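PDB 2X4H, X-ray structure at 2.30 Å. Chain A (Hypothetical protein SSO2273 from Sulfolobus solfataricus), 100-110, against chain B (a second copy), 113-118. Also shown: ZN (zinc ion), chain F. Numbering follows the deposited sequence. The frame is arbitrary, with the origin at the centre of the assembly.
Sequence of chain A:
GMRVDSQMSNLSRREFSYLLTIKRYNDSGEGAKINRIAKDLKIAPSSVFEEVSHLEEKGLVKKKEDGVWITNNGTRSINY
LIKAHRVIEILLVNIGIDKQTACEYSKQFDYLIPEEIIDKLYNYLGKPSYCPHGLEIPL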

# COMPACT_ATOMS: atom_id res chain seq x y z
N GLN A 100 -8.99 0.18 -28.99
CA GLN A 100 -9.84 -0.18 -27.85
C GLN A 100 -9.11 0.09 -26.53
O GLN A 100 -9.71 0.56 -25.56
CB GLN A 100 -10.35 -1.64 -27.97
CG GLN A 100 -9.40 -2.75 -27.46
CD GLN A 100 -9.33 -3.98 -28.39
OE1 GLN A 100 -10.35 -4.55 -28.77
NE2 GLN A 100 -8.11 -4.39 -28.73
N THR A 101 -7.80 -0.20 -26.51
CA THR A 101 -6.95 0.00 -25.33
C THR A 101 -6.77 1.50 -25.11
O THR A 101 -6.66 1.96 -23.98
CB THR A 101 -5.55 -0.68 -25.51
OG1 THR A 101 -5.72 -2.00 -26.05
CG2 THR A 101 -4.82 -0.79 -24.18
N ALA A 102 -6.77 2.26 -26.20
CA ALA A 102 -6.75 3.70 -26.11
C ALA A 102 -7.96 4.21 -25.31
O ALA A 102 -7.80 5.02 -24.41
CB ALA A 102 -6.73 4.33 -27.49
N CYS A 103 -9.15 3.72 -25.62
CA CYS A 103 -10.36 4.13 -24.89
C CYS A 103 -10.24 3.87 -23.40
O CYS A 103 -10.46 4.76 -22.60
CB CYS A 103 -11.63 3.44 -25.44
SG CYS A 103 -13.15 4.34 -24.99
N GLU A 104 -9.86 2.64 -23.04
CA GLU A 104 -9.75 2.26 -21.63
C GLU A 104 -8.72 3.11 -20.88
O GLU A 104 -9.01 3.61 -19.80
CB GLU A 104 -9.46 0.76 -21.48
CG GLU A 104 -9.04 0.35 -20.05
CD GLU A 104 -9.84 -0.80 -19.45
OE1 GLU A 104 -10.19 -1.74 -20.19
OE2 GLU A 104 -10.10 -0.77 -18.23
N TYR A 105 -7.52 3.28 -21.46
CA TYR A 105 -6.50 4.16 -20.89
C TYR A 105 -7.01 5.60 -20.70
O TYR A 105 -6.79 6.23 -19.66
CB TYR A 105 -5.25 4.20 -21.78
CG TYR A 105 -4.31 3.00 -21.69
CD1 TYR A 105 -4.00 2.41 -20.47
CD2 TYR A 105 -3.69 2.51 -22.83
CE1 TYR A 105 -3.12 1.32 -20.39
CE2 TYR A 105 -2.81 1.43 -22.76
CZ TYR A 105 -2.54 0.84 -21.54
OH TYR A 105 -1.67 -0.23 -21.47
N SER A 106 -7.67 6.11 -21.72
CA SER A 106 -8.15 7.49 -21.73
C SER A 106 -9.15 7.71 -20.58
O SER A 106 -9.07 8.72 -19.88
CB SER A 106 -8.76 7.82 -23.09
OG SER A 106 -9.33 9.12 -23.12
N LYS A 107 -10.05 6.75 -20.38
CA LYS A 107 -10.99 6.77 -19.25
C LYS A 107 -10.31 6.89 -17.89
O LYS A 107 -10.88 7.49 -16.99
CB LYS A 107 -11.91 5.53 -19.22
CG LYS A 107 -12.67 5.24 -20.53
CD LYS A 107 -14.04 4.61 -20.31
CE LYS A 107 -14.94 4.75 -21.56
NZ LYS A 107 -16.20 3.94 -21.51
N GLN A 108 -9.11 6.32 -17.74
CA GLN A 108 -8.42 6.35 -16.45
C GLN A 108 -7.95 7.74 -16.02
O GLN A 108 -7.74 7.97 -14.84
CB GLN A 108 -7.19 5.43 -16.44
CG GLN A 108 -7.45 3.94 -16.57
CD GLN A 108 -6.14 3.13 -16.68
OE1 GLN A 108 -5.08 3.57 -16.23
NE2 GLN A 108 -6.23 1.95 -17.29
N PHE A 109 -7.70 8.65 -16.95
CA PHE A 109 -7.16 9.97 -16.54
C PHE A 109 -7.63 11.18 -17.36
O PHE A 109 -7.16 12.28 -17.11
CB PHE A 109 -5.63 9.93 -16.50
CG PHE A 109 -5.00 9.51 -17.81
CD1 PHE A 109 -4.94 10.39 -18.88
CD2 PHE A 109 -4.47 8.22 -17.96
CE1 PHE A 109 -4.37 10.01 -20.09
CE2 PHE A 109 -3.89 7.83 -19.18
CZ PHE A 109 -3.84 8.72 -20.24
N ASP A 110 -8.56 10.98 -18.29
CA ASP A 110 -8.99 12.09 -19.18
C ASP A 110 -9.63 13.21 -18.39
O ASP A 110 -9.37 14.38 -18.66
CB ASP A 110 -9.94 11.62 -20.30
CG ASP A 110 -11.11 10.73 -19.80
OD1 ASP A 110 -11.25 10.47 -18.59
OD2 ASP A 110 -11.88 10.29 -20.66
N ILE B 113 0.13 8.08 -15.54
CA ILE B 113 0.18 7.54 -16.89
C ILE B 113 0.93 6.20 -16.93
O ILE B 113 2.02 6.05 -16.38
CB ILE B 113 0.80 8.54 -17.93
CG1 ILE B 113 -0.03 9.81 -17.99
CG2 ILE B 113 0.78 7.96 -19.33
CD1 ILE B 113 0.32 10.77 -16.93
N PRO B 114 0.30 5.20 -17.56
CA PRO B 114 0.92 3.90 -17.78
C PRO B 114 2.29 3.96 -18.46
O PRO B 114 2.59 4.88 -19.22
CB PRO B 114 -0.09 3.20 -18.69
CG PRO B 114 -1.41 3.80 -18.35
CD PRO B 114 -1.14 5.21 -17.89
N GLU B 115 3.08 2.95 -18.15
CA GLU B 115 4.39 2.72 -18.73
C GLU B 115 4.26 2.66 -20.26
O GLU B 115 5.03 3.29 -20.98
CB GLU B 115 4.93 1.39 -18.15
CG GLU B 115 6.43 1.20 -18.14
CD GLU B 115 6.85 -0.25 -17.89
OE1 GLU B 115 7.60 -0.81 -18.73
OE2 GLU B 115 6.44 -0.83 -16.84
N GLU B 116 3.23 1.95 -20.75
CA GLU B 116 3.03 1.81 -22.20
C GLU B 116 2.89 3.16 -22.87
O GLU B 116 3.56 3.41 -23.86
CB GLU B 116 1.80 0.94 -22.55
CG GLU B 116 1.79 0.51 -24.06
CD GLU B 116 0.48 -0.17 -24.53
OE1 GLU B 116 -0.35 -0.60 -23.70
OE2 GLU B 116 0.32 -0.29 -25.77
N ILE B 117 2.03 4.03 -22.34
CA ILE B 117 1.86 5.37 -22.93
C ILE B 117 3.18 6.16 -22.92
O ILE B 117 3.54 6.77 -23.93
CB ILE B 117 0.78 6.19 -22.23
CG1 ILE B 117 -0.60 5.59 -22.50
CG2 ILE B 117 0.83 7.66 -22.70
CD1 ILE B 117 -1.65 6.05 -21.50
N ILE B 118 3.90 6.14 -21.80
CA ILE B 118 5.13 6.91 -21.67
C ILE B 118 6.22 6.46 -22.65
O ILE B 118 6.91 7.30 -23.22
CB ILE B 118 5.68 6.90 -20.24
CG1 ILE B 118 4.76 7.73 -19.31
CG2 ILE B 118 7.10 7.40 -20.20
CD1 ILE B 118 4.44 9.20 -19.75
ZN ZN F . -13.68 6.09 -26.18
O HOH W 1 -13.52 5.84 -28.06

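The chain A stretch is helical over most of its length and presents one side to the start of a chain B helix, where Pro114(B) occupies the N-cap position. The backbones stay well apart, with CA of Tyr105(A) 8.0 Å from CA of Pro114(B) and CA of Phe109(A) 7.7 Å from CA of Ile113(B), so the contact is built from side chains. Tyr105(A) and Phe109(A), four residues apart, both direct their CA-to-CB bonds toward chain B and supply most of the surface that chain A buries here.

Tyr105(A) combines apolar packing with the single hydrogen bond between the stretches. Its CD1 lies 3.6 Å from CG of Pro114(B), and its CG lies 4.1 Å from CD1 of Ile117(B), so the ring carbons rest against aliphatic groups while the hydroxyl reaches past them. There OH of Tyr105(A) donates to OE1 of Glu116(B) at 2.6 Å, a short bond that suits a phenol facing a carboxylate. Glu116(B), with chi1 and chi2 both t, extends to meet it at the edge of the ring, near the ring plane. Its other carboxylate oxygen, OE2, is hydrogen-bonded to a residue adjoining one of the stretches.

Phe109(A), chi1 p, has no polar group to satisfy and makes purely apolar contacts. Its CE2 approaches CD1 of Ile117(B) at 3.7 Å, at the ring edge, and CD of Pro114(B) at 4.0 Å; CG1 of Ile113(B) sits over one face, 4.5 Å from the same CE2.

Pro114(B) and Ile117(B) therefore each touch both aromatic rings, linking the two contacts into one hydrophobic patch. Away from this patch, SG of Cys103(A) binds the zinc ion at 2.2 Å and takes no part in the packing.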